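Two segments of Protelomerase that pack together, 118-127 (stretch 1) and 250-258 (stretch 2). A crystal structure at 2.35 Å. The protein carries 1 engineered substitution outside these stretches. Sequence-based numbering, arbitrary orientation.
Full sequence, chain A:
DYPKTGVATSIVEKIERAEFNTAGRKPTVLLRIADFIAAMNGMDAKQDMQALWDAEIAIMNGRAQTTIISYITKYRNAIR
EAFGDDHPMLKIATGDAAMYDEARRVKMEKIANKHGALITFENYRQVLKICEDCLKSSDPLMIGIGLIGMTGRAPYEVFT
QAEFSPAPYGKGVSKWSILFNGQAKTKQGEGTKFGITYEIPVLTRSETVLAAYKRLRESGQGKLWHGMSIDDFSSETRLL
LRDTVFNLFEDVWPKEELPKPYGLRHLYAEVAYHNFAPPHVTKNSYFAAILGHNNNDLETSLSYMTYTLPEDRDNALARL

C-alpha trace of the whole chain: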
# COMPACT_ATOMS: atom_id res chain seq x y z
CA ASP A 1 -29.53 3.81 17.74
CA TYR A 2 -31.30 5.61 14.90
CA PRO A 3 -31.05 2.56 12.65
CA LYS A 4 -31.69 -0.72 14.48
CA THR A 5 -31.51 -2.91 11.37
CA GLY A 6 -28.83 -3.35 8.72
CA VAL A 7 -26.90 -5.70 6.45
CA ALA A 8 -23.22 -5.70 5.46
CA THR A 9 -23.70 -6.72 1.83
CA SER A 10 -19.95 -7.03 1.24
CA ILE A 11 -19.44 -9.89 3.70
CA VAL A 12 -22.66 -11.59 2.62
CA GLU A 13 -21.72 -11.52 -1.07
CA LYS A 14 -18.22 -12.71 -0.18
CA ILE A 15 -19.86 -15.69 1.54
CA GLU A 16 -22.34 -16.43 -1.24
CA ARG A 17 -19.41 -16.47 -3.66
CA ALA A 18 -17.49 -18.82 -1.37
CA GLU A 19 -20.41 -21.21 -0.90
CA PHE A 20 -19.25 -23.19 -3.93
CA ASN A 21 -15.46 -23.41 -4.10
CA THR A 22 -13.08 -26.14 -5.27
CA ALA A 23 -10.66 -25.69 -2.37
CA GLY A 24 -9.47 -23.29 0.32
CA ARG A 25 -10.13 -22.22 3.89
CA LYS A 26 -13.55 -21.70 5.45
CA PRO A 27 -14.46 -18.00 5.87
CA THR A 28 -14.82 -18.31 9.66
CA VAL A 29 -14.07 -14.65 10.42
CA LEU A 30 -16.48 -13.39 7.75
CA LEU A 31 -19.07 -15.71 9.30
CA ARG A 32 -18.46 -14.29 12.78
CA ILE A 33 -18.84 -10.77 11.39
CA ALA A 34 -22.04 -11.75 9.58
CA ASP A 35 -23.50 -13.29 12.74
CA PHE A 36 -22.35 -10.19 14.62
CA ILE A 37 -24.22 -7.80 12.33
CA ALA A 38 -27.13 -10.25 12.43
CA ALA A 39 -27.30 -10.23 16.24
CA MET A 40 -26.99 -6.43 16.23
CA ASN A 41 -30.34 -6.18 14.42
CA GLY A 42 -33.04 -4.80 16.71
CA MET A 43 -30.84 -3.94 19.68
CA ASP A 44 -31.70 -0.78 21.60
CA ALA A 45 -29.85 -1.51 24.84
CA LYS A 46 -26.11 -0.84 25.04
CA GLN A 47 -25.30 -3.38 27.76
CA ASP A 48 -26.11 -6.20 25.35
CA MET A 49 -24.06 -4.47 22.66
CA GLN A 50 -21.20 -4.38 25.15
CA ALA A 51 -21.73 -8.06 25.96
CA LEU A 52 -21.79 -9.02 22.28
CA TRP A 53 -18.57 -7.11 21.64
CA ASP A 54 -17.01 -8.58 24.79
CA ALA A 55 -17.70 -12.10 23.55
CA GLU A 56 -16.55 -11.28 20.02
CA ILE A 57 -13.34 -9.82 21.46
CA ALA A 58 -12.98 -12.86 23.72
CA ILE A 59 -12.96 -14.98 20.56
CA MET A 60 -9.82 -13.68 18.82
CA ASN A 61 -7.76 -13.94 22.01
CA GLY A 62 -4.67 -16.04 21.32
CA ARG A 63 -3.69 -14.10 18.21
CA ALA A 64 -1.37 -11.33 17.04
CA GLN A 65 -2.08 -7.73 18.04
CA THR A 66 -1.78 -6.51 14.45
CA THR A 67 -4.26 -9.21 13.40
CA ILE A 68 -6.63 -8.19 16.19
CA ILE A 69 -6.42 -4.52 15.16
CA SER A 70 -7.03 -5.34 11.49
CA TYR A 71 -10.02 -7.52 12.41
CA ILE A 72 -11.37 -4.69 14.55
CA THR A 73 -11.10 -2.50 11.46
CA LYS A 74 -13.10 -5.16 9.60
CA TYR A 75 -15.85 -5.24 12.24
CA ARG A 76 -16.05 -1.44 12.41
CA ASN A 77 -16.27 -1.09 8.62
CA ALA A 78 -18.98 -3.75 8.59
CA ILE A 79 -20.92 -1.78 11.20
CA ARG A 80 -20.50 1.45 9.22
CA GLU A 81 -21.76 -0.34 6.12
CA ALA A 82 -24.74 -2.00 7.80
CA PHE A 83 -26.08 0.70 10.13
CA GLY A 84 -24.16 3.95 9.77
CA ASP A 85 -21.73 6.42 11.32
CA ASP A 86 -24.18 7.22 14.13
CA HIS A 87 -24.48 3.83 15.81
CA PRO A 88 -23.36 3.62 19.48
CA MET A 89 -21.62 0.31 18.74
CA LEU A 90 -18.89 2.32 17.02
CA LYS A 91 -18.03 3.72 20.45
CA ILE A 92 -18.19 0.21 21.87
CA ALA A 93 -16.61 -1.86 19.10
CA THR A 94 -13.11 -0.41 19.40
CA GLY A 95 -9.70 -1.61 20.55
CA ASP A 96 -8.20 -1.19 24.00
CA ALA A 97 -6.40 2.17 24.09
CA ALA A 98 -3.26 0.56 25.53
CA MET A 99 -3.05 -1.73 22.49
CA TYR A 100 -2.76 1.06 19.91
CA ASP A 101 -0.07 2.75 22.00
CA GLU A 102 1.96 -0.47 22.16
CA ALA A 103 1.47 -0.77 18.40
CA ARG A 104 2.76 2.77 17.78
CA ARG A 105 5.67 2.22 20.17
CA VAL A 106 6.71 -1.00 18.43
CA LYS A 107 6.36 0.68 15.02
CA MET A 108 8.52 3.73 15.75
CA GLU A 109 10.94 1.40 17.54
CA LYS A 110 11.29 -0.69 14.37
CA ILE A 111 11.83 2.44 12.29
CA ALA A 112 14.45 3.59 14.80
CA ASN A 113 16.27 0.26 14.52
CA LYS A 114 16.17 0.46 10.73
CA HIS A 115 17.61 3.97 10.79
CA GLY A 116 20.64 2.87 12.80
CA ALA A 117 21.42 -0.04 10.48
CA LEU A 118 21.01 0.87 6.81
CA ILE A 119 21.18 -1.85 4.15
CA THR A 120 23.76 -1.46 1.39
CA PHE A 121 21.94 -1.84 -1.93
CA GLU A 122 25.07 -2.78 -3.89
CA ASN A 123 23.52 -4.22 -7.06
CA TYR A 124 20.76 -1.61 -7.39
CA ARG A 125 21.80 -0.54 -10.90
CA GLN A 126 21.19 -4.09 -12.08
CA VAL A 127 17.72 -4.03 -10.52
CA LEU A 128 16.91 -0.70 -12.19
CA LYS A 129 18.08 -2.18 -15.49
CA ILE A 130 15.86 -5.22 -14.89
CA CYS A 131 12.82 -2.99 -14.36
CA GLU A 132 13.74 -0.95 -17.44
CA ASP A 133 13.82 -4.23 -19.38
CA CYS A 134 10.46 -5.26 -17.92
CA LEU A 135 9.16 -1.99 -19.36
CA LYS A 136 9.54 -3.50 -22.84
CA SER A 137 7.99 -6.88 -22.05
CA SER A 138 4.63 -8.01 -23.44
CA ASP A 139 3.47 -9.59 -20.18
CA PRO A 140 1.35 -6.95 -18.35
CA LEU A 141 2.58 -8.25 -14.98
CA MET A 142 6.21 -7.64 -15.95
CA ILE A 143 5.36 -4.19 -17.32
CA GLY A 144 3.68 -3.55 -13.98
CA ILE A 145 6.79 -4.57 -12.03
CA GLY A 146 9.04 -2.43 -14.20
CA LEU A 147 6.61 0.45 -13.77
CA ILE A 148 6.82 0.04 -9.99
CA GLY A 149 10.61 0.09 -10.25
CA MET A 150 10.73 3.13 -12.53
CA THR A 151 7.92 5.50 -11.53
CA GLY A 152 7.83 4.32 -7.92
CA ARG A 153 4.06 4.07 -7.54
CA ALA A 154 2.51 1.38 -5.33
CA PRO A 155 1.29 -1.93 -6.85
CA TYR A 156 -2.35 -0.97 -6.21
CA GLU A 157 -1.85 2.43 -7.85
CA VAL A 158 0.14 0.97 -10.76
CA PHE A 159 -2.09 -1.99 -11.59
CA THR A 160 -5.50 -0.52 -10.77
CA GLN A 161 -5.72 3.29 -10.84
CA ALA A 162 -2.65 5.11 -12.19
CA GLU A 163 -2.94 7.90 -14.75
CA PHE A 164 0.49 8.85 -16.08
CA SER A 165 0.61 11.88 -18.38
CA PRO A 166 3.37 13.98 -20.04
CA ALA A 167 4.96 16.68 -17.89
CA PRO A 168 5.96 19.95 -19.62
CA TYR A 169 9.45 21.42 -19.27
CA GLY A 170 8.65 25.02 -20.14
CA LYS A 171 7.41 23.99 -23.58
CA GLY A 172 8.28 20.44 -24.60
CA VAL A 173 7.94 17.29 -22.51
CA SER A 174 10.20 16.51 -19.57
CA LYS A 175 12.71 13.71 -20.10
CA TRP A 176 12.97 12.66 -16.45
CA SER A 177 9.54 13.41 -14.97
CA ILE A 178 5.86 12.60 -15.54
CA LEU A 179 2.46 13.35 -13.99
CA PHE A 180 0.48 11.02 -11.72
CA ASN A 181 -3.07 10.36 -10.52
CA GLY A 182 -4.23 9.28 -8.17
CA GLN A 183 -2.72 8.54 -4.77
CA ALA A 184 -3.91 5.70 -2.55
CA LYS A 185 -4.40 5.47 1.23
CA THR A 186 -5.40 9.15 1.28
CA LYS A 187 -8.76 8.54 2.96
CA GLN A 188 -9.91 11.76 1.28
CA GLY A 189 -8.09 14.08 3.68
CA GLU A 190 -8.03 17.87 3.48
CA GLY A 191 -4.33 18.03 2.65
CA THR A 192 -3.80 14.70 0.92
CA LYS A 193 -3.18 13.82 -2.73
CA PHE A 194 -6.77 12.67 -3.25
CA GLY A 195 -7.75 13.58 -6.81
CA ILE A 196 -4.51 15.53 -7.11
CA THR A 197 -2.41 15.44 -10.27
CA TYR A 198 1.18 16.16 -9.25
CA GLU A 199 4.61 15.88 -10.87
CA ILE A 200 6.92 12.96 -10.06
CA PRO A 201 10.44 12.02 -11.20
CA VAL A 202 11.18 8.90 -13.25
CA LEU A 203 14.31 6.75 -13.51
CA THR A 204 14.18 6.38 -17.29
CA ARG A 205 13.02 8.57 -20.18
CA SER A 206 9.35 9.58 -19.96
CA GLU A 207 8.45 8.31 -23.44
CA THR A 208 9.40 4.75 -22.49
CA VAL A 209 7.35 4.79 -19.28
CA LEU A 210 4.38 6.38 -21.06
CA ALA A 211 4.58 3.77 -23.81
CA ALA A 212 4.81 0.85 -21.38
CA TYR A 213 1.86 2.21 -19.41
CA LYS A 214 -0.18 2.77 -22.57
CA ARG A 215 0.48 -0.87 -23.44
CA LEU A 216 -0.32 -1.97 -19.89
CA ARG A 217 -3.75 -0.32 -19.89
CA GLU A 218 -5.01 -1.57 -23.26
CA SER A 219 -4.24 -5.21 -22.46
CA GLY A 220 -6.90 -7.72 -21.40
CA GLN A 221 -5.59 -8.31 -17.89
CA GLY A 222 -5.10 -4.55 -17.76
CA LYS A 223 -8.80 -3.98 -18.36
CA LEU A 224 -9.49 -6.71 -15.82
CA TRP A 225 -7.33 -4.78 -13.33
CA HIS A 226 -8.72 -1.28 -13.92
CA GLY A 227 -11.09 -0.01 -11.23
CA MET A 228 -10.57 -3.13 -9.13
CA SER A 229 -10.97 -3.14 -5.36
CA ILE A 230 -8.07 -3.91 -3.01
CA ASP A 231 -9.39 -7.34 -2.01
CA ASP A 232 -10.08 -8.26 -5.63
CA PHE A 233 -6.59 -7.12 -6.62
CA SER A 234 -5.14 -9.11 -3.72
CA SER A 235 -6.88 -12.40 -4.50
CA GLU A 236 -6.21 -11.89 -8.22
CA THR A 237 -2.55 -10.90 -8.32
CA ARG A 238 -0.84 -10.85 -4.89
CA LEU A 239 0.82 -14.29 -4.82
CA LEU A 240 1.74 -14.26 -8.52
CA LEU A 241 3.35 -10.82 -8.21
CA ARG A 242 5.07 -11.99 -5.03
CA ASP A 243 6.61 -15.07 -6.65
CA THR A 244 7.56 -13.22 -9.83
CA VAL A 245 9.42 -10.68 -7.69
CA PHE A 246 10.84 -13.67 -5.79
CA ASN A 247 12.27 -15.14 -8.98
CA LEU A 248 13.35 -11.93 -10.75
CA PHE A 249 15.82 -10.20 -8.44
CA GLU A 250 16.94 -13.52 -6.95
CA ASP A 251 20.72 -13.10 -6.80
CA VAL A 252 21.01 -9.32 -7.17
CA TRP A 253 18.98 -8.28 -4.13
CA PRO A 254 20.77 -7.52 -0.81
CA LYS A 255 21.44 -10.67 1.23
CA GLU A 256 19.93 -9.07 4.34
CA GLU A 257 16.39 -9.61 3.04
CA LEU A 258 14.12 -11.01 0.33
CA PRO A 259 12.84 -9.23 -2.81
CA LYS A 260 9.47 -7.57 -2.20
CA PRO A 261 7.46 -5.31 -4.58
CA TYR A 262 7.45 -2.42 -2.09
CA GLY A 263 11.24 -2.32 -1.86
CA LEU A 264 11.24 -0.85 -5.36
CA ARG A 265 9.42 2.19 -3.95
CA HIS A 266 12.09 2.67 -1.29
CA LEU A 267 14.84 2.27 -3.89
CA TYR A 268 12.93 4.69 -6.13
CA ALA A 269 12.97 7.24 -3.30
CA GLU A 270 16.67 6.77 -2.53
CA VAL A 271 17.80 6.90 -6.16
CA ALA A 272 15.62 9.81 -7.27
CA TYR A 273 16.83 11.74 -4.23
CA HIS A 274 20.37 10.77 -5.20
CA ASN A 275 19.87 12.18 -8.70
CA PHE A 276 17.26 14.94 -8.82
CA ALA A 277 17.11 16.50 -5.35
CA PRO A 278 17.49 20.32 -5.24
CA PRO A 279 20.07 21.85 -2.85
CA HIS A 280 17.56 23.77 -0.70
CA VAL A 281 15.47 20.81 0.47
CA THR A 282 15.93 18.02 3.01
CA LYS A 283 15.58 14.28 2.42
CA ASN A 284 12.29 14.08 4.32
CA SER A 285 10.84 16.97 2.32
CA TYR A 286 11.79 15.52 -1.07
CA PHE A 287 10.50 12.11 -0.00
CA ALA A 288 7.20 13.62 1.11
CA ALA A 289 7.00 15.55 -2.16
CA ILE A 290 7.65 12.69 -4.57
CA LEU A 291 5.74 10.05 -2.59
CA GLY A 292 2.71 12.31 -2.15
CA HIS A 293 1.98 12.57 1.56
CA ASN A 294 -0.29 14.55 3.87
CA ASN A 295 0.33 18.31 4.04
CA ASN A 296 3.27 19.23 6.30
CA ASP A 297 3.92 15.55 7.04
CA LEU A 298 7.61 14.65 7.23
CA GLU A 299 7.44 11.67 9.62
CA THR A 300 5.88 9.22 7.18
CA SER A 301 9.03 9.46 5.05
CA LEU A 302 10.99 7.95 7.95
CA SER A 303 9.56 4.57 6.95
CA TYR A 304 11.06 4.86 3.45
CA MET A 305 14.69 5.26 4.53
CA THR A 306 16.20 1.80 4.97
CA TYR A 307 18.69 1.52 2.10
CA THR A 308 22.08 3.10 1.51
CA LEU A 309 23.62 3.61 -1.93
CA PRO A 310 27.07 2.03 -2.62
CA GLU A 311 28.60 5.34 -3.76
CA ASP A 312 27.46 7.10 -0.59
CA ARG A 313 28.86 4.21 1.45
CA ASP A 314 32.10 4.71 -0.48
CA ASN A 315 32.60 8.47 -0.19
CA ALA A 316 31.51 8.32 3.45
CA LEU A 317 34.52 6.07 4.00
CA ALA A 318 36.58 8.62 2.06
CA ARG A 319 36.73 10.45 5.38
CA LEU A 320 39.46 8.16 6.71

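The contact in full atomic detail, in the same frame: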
# COMPACT_ATOMS: atom_id res chain seq x y z
N LEU A 118 21.40 0.81 8.22
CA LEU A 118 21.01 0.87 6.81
C LEU A 118 21.55 -0.31 6.01
O LEU A 118 22.64 -0.81 6.29
CB LEU A 118 21.47 2.19 6.19
CG LEU A 118 20.39 3.24 5.92
CD1 LEU A 118 19.41 3.32 7.08
CD2 LEU A 118 21.03 4.59 5.65
N ILE A 119 20.79 -0.73 5.01
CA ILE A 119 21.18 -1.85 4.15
C ILE A 119 21.84 -1.34 2.88
O ILE A 119 21.30 -0.47 2.19
CB ILE A 119 19.97 -2.72 3.78
CG1 ILE A 119 19.37 -3.36 5.03
CG2 ILE A 119 20.36 -3.78 2.76
CD1 ILE A 119 18.17 -4.24 4.75
N THR A 120 23.00 -1.89 2.56
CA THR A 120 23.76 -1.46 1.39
C THR A 120 23.23 -2.12 0.12
O THR A 120 23.46 -3.31 -0.12
CB THR A 120 25.25 -1.77 1.55
OG1 THR A 120 25.63 -1.62 2.92
CG2 THR A 120 26.08 -0.83 0.69
N PHE A 121 22.51 -1.35 -0.69
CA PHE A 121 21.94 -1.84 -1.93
C PHE A 121 22.99 -1.81 -3.04
O PHE A 121 22.97 -0.95 -3.91
CB PHE A 121 20.74 -0.99 -2.33
CG PHE A 121 19.64 -1.77 -3.01
CD1 PHE A 121 18.31 -1.50 -2.73
CD2 PHE A 121 19.94 -2.77 -3.92
CE1 PHE A 121 17.30 -2.21 -3.35
CE2 PHE A 121 18.94 -3.48 -4.55
CZ PHE A 121 17.62 -3.20 -4.26
N GLU A 122 23.91 -2.77 -2.99
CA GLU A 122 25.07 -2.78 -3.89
C GLU A 122 24.73 -2.96 -5.37
O GLU A 122 25.26 -2.25 -6.22
CB GLU A 122 26.08 -3.83 -3.43
CG GLU A 122 26.95 -3.36 -2.27
CD GLU A 122 27.23 -4.46 -1.26
OE1 GLU A 122 26.59 -5.53 -1.36
OE2 GLU A 122 28.09 -4.25 -0.38
N ASN A 123 23.86 -3.91 -5.67
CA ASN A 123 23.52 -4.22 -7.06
C ASN A 123 22.23 -3.55 -7.51
O ASN A 123 21.43 -4.15 -8.24
CB ASN A 123 23.42 -5.73 -7.26
CG ASN A 123 24.64 -6.47 -6.75
OD1 ASN A 123 25.78 -6.02 -6.92
ND2 ASN A 123 24.42 -7.61 -6.11
N TYR A 124 22.01 -2.31 -7.10
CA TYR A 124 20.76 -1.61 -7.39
C TYR A 124 20.64 -1.20 -8.86
O TYR A 124 19.54 -1.16 -9.41
CB TYR A 124 20.57 -0.41 -6.47
CG TYR A 124 21.34 0.83 -6.86
CD1 TYR A 124 20.74 1.84 -7.60
CD2 TYR A 124 22.67 0.99 -6.49
CE1 TYR A 124 21.44 2.98 -7.96
CE2 TYR A 124 23.38 2.12 -6.84
CZ TYR A 124 22.76 3.11 -7.58
OH TYR A 124 23.46 4.24 -7.93
N ARG A 125 21.78 -0.90 -9.49
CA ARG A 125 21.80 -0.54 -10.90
C ARG A 125 21.27 -1.68 -11.76
O ARG A 125 20.54 -1.46 -12.73
CB ARG A 125 23.22 -0.17 -11.34
CG ARG A 125 23.78 1.07 -10.68
CD ARG A 125 25.20 1.35 -11.15
NE ARG A 125 25.71 2.63 -10.65
CZ ARG A 125 25.56 3.79 -11.27
NH1 ARG A 125 24.91 3.84 -12.43
NH2 ARG A 125 26.05 4.90 -10.74
N GLN A 126 21.64 -2.90 -11.38
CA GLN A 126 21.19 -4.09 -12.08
C GLN A 126 19.68 -4.25 -11.95
O GLN A 126 19.00 -4.63 -12.91
CB GLN A 126 21.89 -5.33 -11.54
CG GLN A 126 23.41 -5.22 -11.53
CD GLN A 126 24.09 -6.54 -11.23
OE1 GLN A 126 23.63 -7.60 -11.67
NE2 GLN A 126 25.18 -6.49 -10.47
N VAL A 127 19.15 -3.95 -10.77
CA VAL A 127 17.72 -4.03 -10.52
C VAL A 127 16.97 -3.00 -11.36
O VAL A 127 15.95 -3.31 -11.99
CB VAL A 127 17.39 -3.80 -9.03
CG1 VAL A 127 15.88 -3.74 -8.81
CG2 VAL A 127 18.01 -4.89 -8.17
N GLU A 250 16.53 -12.44 -7.84
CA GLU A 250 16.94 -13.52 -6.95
C GLU A 250 18.34 -13.33 -6.36
O GLU A 250 18.51 -13.34 -5.14
CB GLU A 250 16.87 -14.86 -7.68
CG GLU A 250 17.49 -16.01 -6.92
CD GLU A 250 16.47 -17.04 -6.47
OE1 GLU A 250 15.44 -17.20 -7.17
OE2 GLU A 250 16.69 -17.67 -5.42
N ASP A 251 19.33 -13.15 -7.23
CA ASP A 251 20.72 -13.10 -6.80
C ASP A 251 21.34 -11.71 -6.89
O ASP A 251 22.56 -11.57 -6.78
CB ASP A 251 21.56 -14.11 -7.59
CG ASP A 251 21.29 -15.54 -7.20
OD1 ASP A 251 21.27 -15.83 -5.98
OD2 ASP A 251 21.08 -16.38 -8.10
N VAL A 252 20.51 -10.69 -7.08
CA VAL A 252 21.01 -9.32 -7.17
C VAL A 252 20.50 -8.46 -6.02
O VAL A 252 20.96 -7.33 -5.83
CB VAL A 252 20.64 -8.66 -8.51
CG1 VAL A 252 21.21 -9.47 -9.67
CG2 VAL A 252 19.14 -8.52 -8.64
N TRP A 253 19.55 -8.99 -5.27
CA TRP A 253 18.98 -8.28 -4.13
C TRP A 253 19.86 -8.50 -2.91
O TRP A 253 20.42 -9.58 -2.74
CB TRP A 253 17.56 -8.77 -3.86
CG TRP A 253 16.71 -7.81 -3.07
CD1 TRP A 253 16.61 -7.74 -1.71
CD2 TRP A 253 15.85 -6.80 -3.60
NE1 TRP A 253 15.74 -6.74 -1.36
CE2 TRP A 253 15.26 -6.14 -2.50
CE3 TRP A 253 15.52 -6.38 -4.89
CZ2 TRP A 253 14.35 -5.10 -2.66
CZ3 TRP A 253 14.63 -5.34 -5.04
CH2 TRP A 253 14.05 -4.71 -3.93
N PRO A 254 20.00 -7.46 -2.06
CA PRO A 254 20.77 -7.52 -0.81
C PRO A 254 20.48 -8.78 0.01
O PRO A 254 19.32 -9.17 0.17
CB PRO A 254 20.28 -6.29 -0.06
CG PRO A 254 20.02 -5.30 -1.14
CD PRO A 254 19.51 -6.10 -2.32
N LYS A 255 21.54 -9.41 0.51
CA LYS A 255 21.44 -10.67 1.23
C LYS A 255 20.71 -10.55 2.57
O LYS A 255 20.30 -11.55 3.15
CB LYS A 255 22.83 -11.25 1.46
CG LYS A 255 23.77 -10.31 2.19
CD LYS A 255 25.18 -10.87 2.27
CE LYS A 255 26.13 -9.88 2.95
NZ LYS A 255 27.53 -10.39 2.98
N GLU A 256 20.54 -9.32 3.04
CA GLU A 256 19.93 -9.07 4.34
C GLU A 256 18.42 -9.30 4.34
O GLU A 256 17.79 -9.34 5.40
CB GLU A 256 20.24 -7.65 4.82
CG GLU A 256 21.72 -7.37 5.07
CD GLU A 256 22.49 -7.06 3.79
OE1 GLU A 256 21.87 -7.07 2.71
OE2 GLU A 256 23.71 -6.82 3.87
N GLU A 257 17.84 -9.45 3.16
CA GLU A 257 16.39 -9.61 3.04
C GLU A 257 15.99 -10.31 1.75
O GLU A 257 16.83 -10.76 0.97
CB GLU A 257 15.71 -8.25 3.13
CG GLU A 257 16.07 -7.32 1.98
CD GLU A 257 15.43 -5.95 2.12
OE1 GLU A 257 15.06 -5.57 3.25
OE2 GLU A 257 15.28 -5.26 1.08
N LEU A 258 14.68 -10.40 1.53
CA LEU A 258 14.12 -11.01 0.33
C LEU A 258 13.45 -9.95 -0.54
O LEU A 258 12.93 -8.96 -0.02
CB LEU A 258 13.12 -12.11 0.69
CG LEU A 258 13.66 -13.54 0.78
CD1 LEU A 258 12.85 -14.36 1.76
CD2 LEU A 258 13.66 -14.19 -0.60
O HOH W 1 24.86 -3.77 4.66

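This is a small, mostly apolar contact in which a short strand, a turn and the first turn of a helix lie against an irregular segment, held by ring and aliphatic packing and tied polar-to-polar only by one weak hydrogen bond and a water. The two stretches bury 513 Å² between them.

The backbones run in opposite directions: the CA atoms of I119 and E256 are 7.3 Å apart, those of F121 and P254 5.9 Å, and those of N123 and V252 5.7 Å. No backbone-to-backbone hydrogen bond crosses the gap; the stretches meet mainly through side chains. Each stretch contains a type I turn, F121 to Y124 on one side and P254 to E257 on the other.

The centre is a run of rings. F121 leaves its backbone sideways, yet its ring reaches across to offer two different surfaces. P254 lies over one face, its CD 3.9 Å from the centroid of the F121 ring, a CH-pi contact that sets a slightly polarised proline C-H against the aromatic electrons. The edge of F121 points at the face of W253, with F121 CZ 3.8 Å from W253 CZ3 and the planes at 66°, so the electropositive ring rim meets the electron-rich indole face. Although the CA-to-CB bond of W253 points away, its indole swings back, and W253 NE1 donates to E257 OE2 at 2.9 Å. This bond within the second stretch satisfies the indole nitrogen while the six-membered ring packs against F121.

Aliphatic groups extend the packing at both ends of the register. I119 CG2 sits 3.8 Å from P254 CB, while I119 CD1 comes within 3.7 Å of E257 OE1, a van der Waals approach to a carboxylate. From the helix, V127 CG2 meets V252 CG2 at 3.8 Å; Q126 adds its OE1 3.7 Å from V252 CG1.

Polar chemistry is sparse. N123 occupies the N-cap position, but its side chain makes no capping bond; instead N123 ND2 donates weakly to V252 O at 3.5 Å, linking the helix start to the opposing backbone. At the other end, water 1 lies 2.9 Å from T120 OG1 in a hydrogen bond and donates a weak one to E256 OE2 at 3.4 Å, bridging two side chains that do not touch directly. The rule to read here is that closely packed rings and branched aliphatics make up most of the contact, with polar groups contributing light links toward its ends.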